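Local coordinates for plasmid pRiA4b Orf3-like domain-containing protein (Methanosarcina mazei, PDB 2I1S) that is of unknown function but belongs to the family of plasmid pRiA4b ORF-3-like proteins and folds around a mixed beta sheet, at residues S14-T19 with Q112-L117; E48-H53 with V140-G145. One frame throughout, in Å; residues are numbered along the deposited sequence. Where two conformers were deposited one is given.

How the interactions relate
Interaction 1 joins two neighbouring strands in the middle of the sheet, 7-15 and 111-122. It is partly buried. Paired backbones hold it, with lysine and glutamine side chains lying over them. Interaction 2 is a surface contact between two loops, 48-53 and 140-145. There the carboxylates of Glu142 and Asp143 accept bonds from a backbone N-H and a histidine ring N-H. The centres of the two contacts are about 15 Å apart, and along the chain their segments alternate. They meet through nonpolar side chains: Val140 CG1 packs on Ile18 CD1 at 3.6 Å, and Ile15 CD1 lies close to the same methyl.

Interaction 1. Residues S14-T19 with Q112-L117; sequences SIKGIT and QVKVRL
Lys16 lays its aliphatic chain across that of Lys114 at about a right angle. The two CG atoms, of Lys16 and Lys114, are 3.7 Å apart. Farther out, Lys16 CE rests 3.7 Å from Gln112 OE1. The Lys16 chain bends at chi3 (56°), which sets the position of CE by that oxygen. The two ammonium groups come close, Lys16 NZ to Lys114 NZ 4.3 Å, and probably repel each other. An alanine in place of Lys16 would probably leave Lys114 CG and Gln112 OE1 without the chain that covers them. Beneath these side chains runs an antiparallel pairing of strands 7-15 and 111-122, within the mixed sheet. Ser14 and Lys114 form a hydrogen-bonded pair, with Lys114 N to Ser14 O at 2.8 Å and a return bond from Ser14 N to Lys114 O. Ile15 and Val113 follow as a non-hydrogen-bonded pair, on the other face from Ser14 and Lys114. Lys16 N then reaches Gln112 O at 2.9 Å, nearly in line with the carbonyl. A water bridges Lys16 O and Gln112 N. Strand 100-105 adds Leu102, which touches both Lys16 and Gln112.

Interaction 2. Residues E48-H53 with V140-G145; sequences EDYHLH and VPEDSG
Glu142 OE2 accepts a hydrogen bond from the backbone N of Glu48 and is also hydrogen-bonded to the hydroxyl of Tyr105. The bond from Glu48 N to Glu142 OE2 is short, 2.6 Å, and uses the anti lone pair of the oxygen. The Glu142 chain bends at chi2 (-93°), which places CD 3.7 Å from Tyr50 CD2. The two side chains cross obliquely, with ring and carboxylate planes 54° apart. The other oxygen, Glu142 OE1, lies at the edge of the His51 ring, in its plane, 3.3 Å from His51 CD2. His51 NE2 donates to Asp143 OD1 at 2.8 Å, a histidine-carboxylate hydrogen bond. It comes in on the syn side of the oxygen. The ring and the Asp143 carboxylate stand nearly perpendicular, 86° apart, and the N-H points somewhat off line. Tyr50 CB lies over the centre of one His51 face, 3.6 Å above the plane. Glu142 and Asp143 are the middle residues of a type II beta turn from Pro141 to Ser144, where Ser144 OG hydrogen-bonds to Pro141 O. The loop 48-53 leads from helix 34-44 into strand 53-58. The turn lies between strand 131-136 and helix 146-157, whose Tyr150 touches Pro141 and Ser144.

Interaction 1. Residues S14-T19 with Q112-L117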
ATOM      1  N   SER A  14       5.306  -0.974  -2.190  0.50 32.55           N
ATOM      2  CA  SER A  14       5.285  -1.575  -3.520  0.50 32.91           C
ATOM      3  C   SER A  14       4.293  -2.717  -3.614  0.50 33.32           C
ATOM      4  O   SER A  14       4.253  -3.600  -2.761  0.50 33.30           O
ATOM      5  CB  SER A  14       6.696  -2.013  -3.986  0.50 32.94           C
ATOM      6  OG  SER A  14       7.065  -3.321  -3.557  0.50 33.33           O
ATOM      7  N   ILE A  15       3.480  -2.685  -4.661  1.00 33.62           N
ATOM      8  CA  ILE A  15       2.620  -3.811  -4.969  1.00 34.39           C
ATOM      9  C   ILE A  15       3.531  -4.956  -5.454  1.00 35.00           C
ATOM     10  O   ILE A  15       4.283  -4.806  -6.444  1.00 34.79           O
ATOM     11  CB  ILE A  15       1.539  -3.454  -6.038  1.00 34.19           C
ATOM     12  CG1 ILE A  15       0.528  -2.500  -5.473  1.00 34.30           C
ATOM     13  CG2 ILE A  15       0.769  -4.712  -6.475  1.00 34.61           C
ATOM     14  CD1 ILE A  15      -0.454  -2.032  -6.496  1.00 35.81           C
ATOM     15  N   LYS A  16       3.476  -6.081  -4.746  1.00 35.82           N
ATOM     16  CA  LYS A  16       4.167  -7.310  -5.191  1.00 36.77           C
ATOM     17  C   LYS A  16       3.547  -8.013  -6.390  1.00 36.28           C
ATOM     18  O   LYS A  16       2.332  -8.072  -6.531  1.00 34.60           O
ATOM     19  CB  LYS A  16       4.135  -8.343  -4.088  1.00 37.98           C
ATOM     20  CG  LYS A  16       5.050  -8.043  -2.937  1.00 41.45           C
ATOM     21  CD  LYS A  16       4.936  -9.177  -1.957  1.00 46.28           C
ATOM     22  CE  LYS A  16       5.244 -10.493  -2.651  1.00 49.38           C
ATOM     23  NZ  LYS A  16       5.832 -11.434  -1.645  1.00 54.56           N
ATOM     24  N   GLY A  17       4.419  -8.585  -7.220  1.00 36.81           N
ATOM     25  CA  GLY A  17       4.046  -9.478  -8.303  1.00 36.32           C
ATOM     26  C   GLY A  17       3.718  -8.807  -9.619  1.00 37.00           C
ATOM     27  O   GLY A  17       3.428  -9.473 -10.577  1.00 38.93           O
ATOM     28  N   ILE A  18       3.717  -7.498  -9.693  1.00 36.68           N
ATOM     29  CA  ILE A  18       3.450  -6.837 -10.987  1.00 36.04           C
ATOM     30  C   ILE A  18       4.756  -6.130 -11.411  1.00 36.29           C
ATOM     31  O   ILE A  18       5.388  -5.438 -10.590  1.00 34.16           O
ATOM     32  CB  ILE A  18       2.243  -5.844 -10.885  1.00 35.03           C
ATOM     33  CG1 ILE A  18       0.925  -6.598 -11.029  1.00 34.61           C
ATOM     34  CG2 ILE A  18       2.274  -4.738 -11.973  1.00 34.00           C
ATOM     35  CD1 ILE A  18      -0.091  -6.062 -10.105  1.00 34.43           C
ATOM     36  N   THR A  19       5.174  -6.353 -12.666  1.00 36.72           N
ATOM     37  CA  THR A  19       6.296  -5.616 -13.235  1.00 37.52           C
ATOM     38  C   THR A  19       5.849  -4.977 -14.574  1.00 37.45           C
ATOM     39  O   THR A  19       4.989  -5.536 -15.280  1.00 38.12           O
ATOM     40  CB  THR A  19       7.593  -6.459 -13.402  1.00 37.98           C
ATOM     41  OG1 THR A  19       7.316  -7.549 -14.262  1.00 41.73           O
ATOM     42  CG2 THR A  19       8.089  -7.010 -12.093  1.00 37.38           C
ATOM     43  N   GLN A 112      -0.839  -7.654  -2.158  1.00 37.76           N
ATOM     44  CA  GLN A 112       0.233  -7.539  -1.165  1.00 36.56           C
ATOM     45  C   GLN A 112       1.075  -6.342  -1.430  1.00 36.66           C
ATOM     46  O   GLN A 112       1.585  -6.144  -2.539  1.00 38.75           O
ATOM     47  CB  GLN A 112       1.086  -8.792  -1.155  1.00 36.93           C
ATOM     48  CG  GLN A 112       0.328 -10.032  -0.639  1.00 37.76           C
ATOM     49  CD  GLN A 112       1.140 -11.278  -0.770  1.00 41.78           C
ATOM     50  OE1 GLN A 112       1.749 -11.525  -1.800  1.00 45.17           O
ATOM     51  NE2 GLN A 112       1.162 -12.078   0.275  1.00 44.90           N
ATOM     52  N   VAL A 113       1.225  -5.529  -0.402  1.00 35.45           N
ATOM     53  CA  VAL A 113       2.052  -4.356  -0.486  1.00 33.81           C
ATOM     54  C   VAL A 113       3.266  -4.565   0.423  1.00 34.20           C
ATOM     55  O   VAL A 113       3.089  -4.875   1.593  1.00 33.44           O
ATOM     56  CB  VAL A 113       1.278  -3.108  -0.056  1.00 33.57           C
ATOM     57  CG1 VAL A 113       2.211  -1.854  -0.106  1.00 32.51           C
ATOM     58  CG2 VAL A 113      -0.001  -2.942  -0.901  1.00 29.84           C
ATOM     59  N   LYS A 114       4.478  -4.439  -0.131  1.00 34.07           N
ATOM     60  CA  LYS A 114       5.711  -4.423   0.671  1.00 35.11           C
ATOM     61  C   LYS A 114       5.873  -3.048   1.266  1.00 34.32           C
ATOM     62  O   LYS A 114       5.720  -2.018   0.578  1.00 34.11           O
ATOM     63  CB  LYS A 114       6.953  -4.728  -0.160  1.00 34.94           C
ATOM     64  CG  LYS A 114       7.155  -6.138  -0.621  1.00 36.30           C
ATOM     65  CD  LYS A 114       8.433  -6.162  -1.530  1.00 39.01           C
ATOM     66  CE  LYS A 114       9.191  -7.527  -1.541  1.00 44.61           C
ATOM     67  NZ  LYS A 114       8.719  -8.421  -2.646  1.00 47.62           N
ATOM     68  N   VAL A 115       6.159  -3.008   2.549  1.00 34.44           N
ATOM     69  CA  VAL A 115       6.353  -1.709   3.224  1.00 35.24           C
ATOM     70  C   VAL A 115       7.796  -1.727   3.712  1.00 35.47           C
ATOM     71  O   VAL A 115       8.206  -2.619   4.458  1.00 36.59           O
ATOM     72  CB  VAL A 115       5.352  -1.471   4.404  1.00 35.16           C
ATOM     73  CG1 VAL A 115       5.551  -0.091   4.999  1.00 35.73           C
ATOM     74  CG2 VAL A 115       3.883  -1.686   3.960  1.00 33.51           C
ATOM     75  N   ARG A 116       8.583  -0.789   3.223  1.00 35.76           N
ATOM     76  CA  ARG A 116       9.974  -0.706   3.600  1.00 36.06           C
ATOM     77  C   ARG A 116      10.261   0.687   4.166  1.00 35.44           C
ATOM     78  O   ARG A 116      10.008   1.679   3.509  1.00 35.29           O
ATOM     79  CB  ARG A 116      10.849  -1.033   2.383  1.00 36.54           C
ATOM     80  CG  ARG A 116      12.289  -0.558   2.496  1.00 38.79           C
ATOM     81  CD  ARG A 116      13.202  -1.639   3.068  1.00 41.29           C
ATOM     82  NE  ARG A 116      13.285  -2.804   2.182  1.00 42.78           N
ATOM     83  CZ  ARG A 116      14.342  -3.111   1.425  1.00 45.34           C
ATOM     84  NH1 ARG A 116      15.445  -2.350   1.428  1.00 43.22           N
ATOM     85  NH2 ARG A 116      14.293  -4.200   0.665  1.00 45.72           N
ATOM     86  N   LEU A 117      10.730   0.734   5.408  1.00 35.79           N
ATOM     87  CA  LEU A 117      11.349   1.942   5.989  1.00 36.52           C
ATOM     88  C   LEU A 117      12.697   2.273   5.331  1.00 37.03           C
ATOM     89  O   LEU A 117      13.632   1.475   5.383  1.00 36.89           O
ATOM     90  CB  LEU A 117      11.545   1.764   7.504  1.00 36.34           C
ATOM     91  CG  LEU A 117      12.050   2.940   8.348  1.00 35.79           C
ATOM     92  CD1 LEU A 117      11.018   4.080   8.461  1.00 32.18           C
ATOM     93  CD2 LEU A 117      12.468   2.433   9.723  1.00 35.48           C
TER
HETATM   94  O   HOH W   1      -0.194  -8.106  -4.869  1.00 37.84           O

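Interaction 2. Residues E48-H53 with V140-G145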
ATOM      1  N   GLU A  48     -10.670   1.315  -1.619  1.00 36.00           N
ATOM      2  CA  GLU A  48     -11.981   1.740  -1.120  1.00 36.08           C
ATOM      3  C   GLU A  48     -12.310   1.184   0.289  1.00 36.14           C
ATOM      4  O   GLU A  48     -13.391   1.405   0.834  1.00 35.80           O
ATOM      5  CB  GLU A  48     -13.051   1.300  -2.125  1.00 36.24           C
ATOM      6  CG  GLU A  48     -13.164   2.102  -3.393  1.00 36.17           C
ATOM      7  CD  GLU A  48     -13.674   3.476  -3.136  1.00 38.05           C
ATOM      8  OE1 GLU A  48     -14.370   3.688  -2.129  1.00 40.41           O
ATOM      9  OE2 GLU A  48     -13.372   4.374  -3.928  1.00 41.46           O
ATOM     10  N   ASP A  49     -11.367   0.450   0.850  1.00 36.41           N
ATOM     11  CA  ASP A  49     -11.544  -0.279   2.102  1.00 37.10           C
ATOM     12  C   ASP A  49     -12.755  -1.227   2.184  1.00 36.30           C
ATOM     13  O   ASP A  49     -13.467  -1.269   3.173  1.00 36.27           O
ATOM     14  CB  ASP A  49     -11.453   0.649   3.321  1.00 37.97           C
ATOM     15  CG  ASP A  49     -10.802  -0.043   4.504  1.00 39.93           C
ATOM     16  OD1 ASP A  49     -10.355  -1.205   4.363  1.00 42.29           O
ATOM     17  OD2 ASP A  49     -10.705   0.567   5.564  1.00 43.70           O
ATOM     18  N   TYR A  50     -12.939  -2.030   1.146  1.00 35.96           N
ATOM     19  CA  TYR A  50     -14.098  -2.911   1.043  1.00 35.07           C
ATOM     20  C   TYR A  50     -13.832  -4.235   1.724  1.00 35.40           C
ATOM     21  O   TYR A  50     -14.778  -4.969   2.094  1.00 34.77           O
ATOM     22  CB  TYR A  50     -14.298  -3.281  -0.422  1.00 34.44           C
ATOM     23  CG  TYR A  50     -14.863  -2.210  -1.314  1.00 32.71           C
ATOM     24  CD1 TYR A  50     -15.944  -1.461  -0.903  1.00 32.35           C
ATOM     25  CD2 TYR A  50     -14.350  -2.010  -2.604  1.00 29.37           C
ATOM     26  CE1 TYR A  50     -16.497  -0.488  -1.738  1.00 34.47           C
ATOM     27  CE2 TYR A  50     -14.902  -1.061  -3.465  1.00 31.21           C
ATOM     28  CZ  TYR A  50     -15.968  -0.295  -3.015  1.00 32.31           C
ATOM     29  OH  TYR A  50     -16.557   0.645  -3.807  1.00 32.65           O
ATOM     30  N   HIS A  51     -12.538  -4.571   1.829  1.00 35.14           N
ATOM     31  CA  HIS A  51     -12.148  -5.949   2.096  1.00 33.62           C
ATOM     32  C   HIS A  51     -11.355  -6.008   3.389  1.00 33.57           C
ATOM     33  O   HIS A  51     -11.071  -4.972   3.980  1.00 32.74           O
ATOM     34  CB  HIS A  51     -11.319  -6.508   0.929  1.00 33.27           C
ATOM     35  CG  HIS A  51     -11.984  -6.384  -0.402  1.00 33.68           C
ATOM     36  ND1 HIS A  51     -13.112  -7.118  -0.750  1.00 35.09           N
ATOM     37  CD2 HIS A  51     -11.712  -5.580  -1.454  1.00 29.54           C
ATOM     38  CE1 HIS A  51     -13.484  -6.782  -1.975  1.00 34.46           C
ATOM     39  NE2 HIS A  51     -12.650  -5.847  -2.419  1.00 31.95           N
ATOM     40  N   LEU A  52     -11.013  -7.237   3.802  1.00 33.78           N
ATOM     41  CA  LEU A  52     -10.164  -7.474   4.957  1.00 33.72           C
ATOM     42  C   LEU A  52      -8.714  -7.135   4.628  1.00 33.89           C
ATOM     43  O   LEU A  52      -8.312  -7.186   3.467  1.00 33.73           O
ATOM     44  CB  LEU A  52     -10.331  -8.921   5.474  1.00 32.19           C
ATOM     45  CG  LEU A  52     -11.755  -9.313   5.855  1.00 31.89           C
ATOM     46  CD1 LEU A  52     -11.809 -10.727   6.395  1.00 29.93           C
ATOM     47  CD2 LEU A  52     -12.397  -8.344   6.858  1.00 29.26           C
ATOM     48  N   HIS A  53      -7.956  -6.767   5.660  1.00 34.86           N
ATOM     49  CA  HIS A  53      -6.511  -6.559   5.553  1.00 35.63           C
ATOM     50  C   HIS A  53      -5.725  -7.121   6.757  1.00 36.52           C
ATOM     51  O   HIS A  53      -6.300  -7.439   7.796  1.00 37.57           O
ATOM     52  CB  HIS A  53      -6.188  -5.078   5.318  1.00 34.91           C
ATOM     53  CG  HIS A  53      -6.142  -4.283   6.562  1.00 32.71           C
ATOM     54  ND1 HIS A  53      -7.253  -3.649   7.075  1.00 33.63           N
ATOM     55  CD2 HIS A  53      -5.133  -4.058   7.435  1.00 30.20           C
ATOM     56  CE1 HIS A  53      -6.919  -3.047   8.204  1.00 32.80           C
ATOM     57  NE2 HIS A  53      -5.643  -3.293   8.450  1.00 30.02           N
ATOM     58  N   VAL A 140      -3.547  -0.875  -8.776  1.00 32.19           N
ATOM     59  CA  VAL A 140      -4.461  -1.897  -9.313  1.00 32.35           C
ATOM     60  C   VAL A 140      -5.881  -1.517  -8.866  1.00 32.77           C
ATOM     61  O   VAL A 140      -6.080  -1.138  -7.705  1.00 32.16           O
ATOM     62  CB  VAL A 140      -4.082  -3.336  -8.820  1.00 32.53           C
ATOM     63  CG1 VAL A 140      -2.676  -3.743  -9.325  1.00 31.14           C
ATOM     64  CG2 VAL A 140      -4.172  -3.464  -7.269  1.00 32.70           C
ATOM     65  N   PRO A 141      -6.863  -1.570  -9.794  1.00 33.17           N
ATOM     66  CA  PRO A 141      -8.226  -1.255  -9.358  1.00 32.78           C
ATOM     67  C   PRO A 141      -8.745  -2.318  -8.395  1.00 33.44           C
ATOM     68  O   PRO A 141      -8.250  -3.460  -8.400  1.00 33.09           O
ATOM     69  CB  PRO A 141      -9.022  -1.271 -10.655  1.00 32.32           C
ATOM     70  CG  PRO A 141      -7.903  -0.984 -11.775  1.00 32.07           C
ATOM     71  CD  PRO A 141      -6.790  -1.822 -11.257  1.00 32.86           C
ATOM     72  N   GLU A 142      -9.714  -1.919  -7.568  1.00 32.26           N
ATOM     73  CA  GLU A 142     -10.375  -2.848  -6.713  1.00 32.94           C
ATOM     74  C   GLU A 142     -10.973  -3.988  -7.567  1.00 33.15           C
ATOM     75  O   GLU A 142     -11.481  -3.732  -8.649  1.00 33.03           O
ATOM     76  CB  GLU A 142     -11.457  -2.137  -5.859  1.00 32.21           C
ATOM     77  CG  GLU A 142     -10.889  -1.191  -4.772  1.00 31.35           C
ATOM     78  CD  GLU A 142     -10.727  -1.876  -3.406  1.00 33.18           C
ATOM     79  OE1 GLU A 142     -10.720  -3.128  -3.376  1.00 33.31           O
ATOM     80  OE2 GLU A 142     -10.618  -1.177  -2.352  1.00 31.09           O
ATOM     81  N   ASP A 143     -10.864  -5.233  -7.063  1.00 33.05           N
ATOM     82  CA  ASP A 143     -11.635  -6.387  -7.534  1.00 32.99           C
ATOM     83  C   ASP A 143     -11.167  -6.907  -8.915  1.00 33.57           C
ATOM     84  O   ASP A 143     -11.856  -7.724  -9.571  1.00 32.20           O
ATOM     85  CB  ASP A 143     -13.130  -6.027  -7.531  1.00 32.87           C
ATOM     86  CG  ASP A 143     -13.593  -5.472  -6.187  1.00 32.48           C
ATOM     87  OD1 ASP A 143     -13.271  -6.062  -5.129  1.00 32.86           O
ATOM     88  OD2 ASP A 143     -14.294  -4.452  -6.176  1.00 31.93           O
ATOM     89  N   SER A 144      -9.983  -6.442  -9.327  1.00 33.87           N
ATOM     90  CA  SER A 144      -9.489  -6.688 -10.688  1.00 35.28           C
ATOM     91  C   SER A 144      -8.862  -8.085 -10.913  1.00 35.62           C
ATOM     92  O   SER A 144      -8.249  -8.322 -11.958  1.00 36.67           O
ATOM     93  CB  SER A 144      -8.531  -5.581 -11.144  1.00 34.39           C
ATOM     94  OG  SER A 144      -7.331  -5.597 -10.397  1.00 35.88           O
ATOM     95  N   GLY A 145      -8.989  -8.969  -9.928  1.00 35.23           N
ATOM     96  CA  GLY A 145      -8.590 -10.371 -10.076  1.00 36.04           C
ATOM     97  C   GLY A 145      -7.185 -10.734  -9.588  1.00 36.56           C
ATOM     98  O   GLY A 145      -6.712 -11.823  -9.888  1.00 36.97           O
TER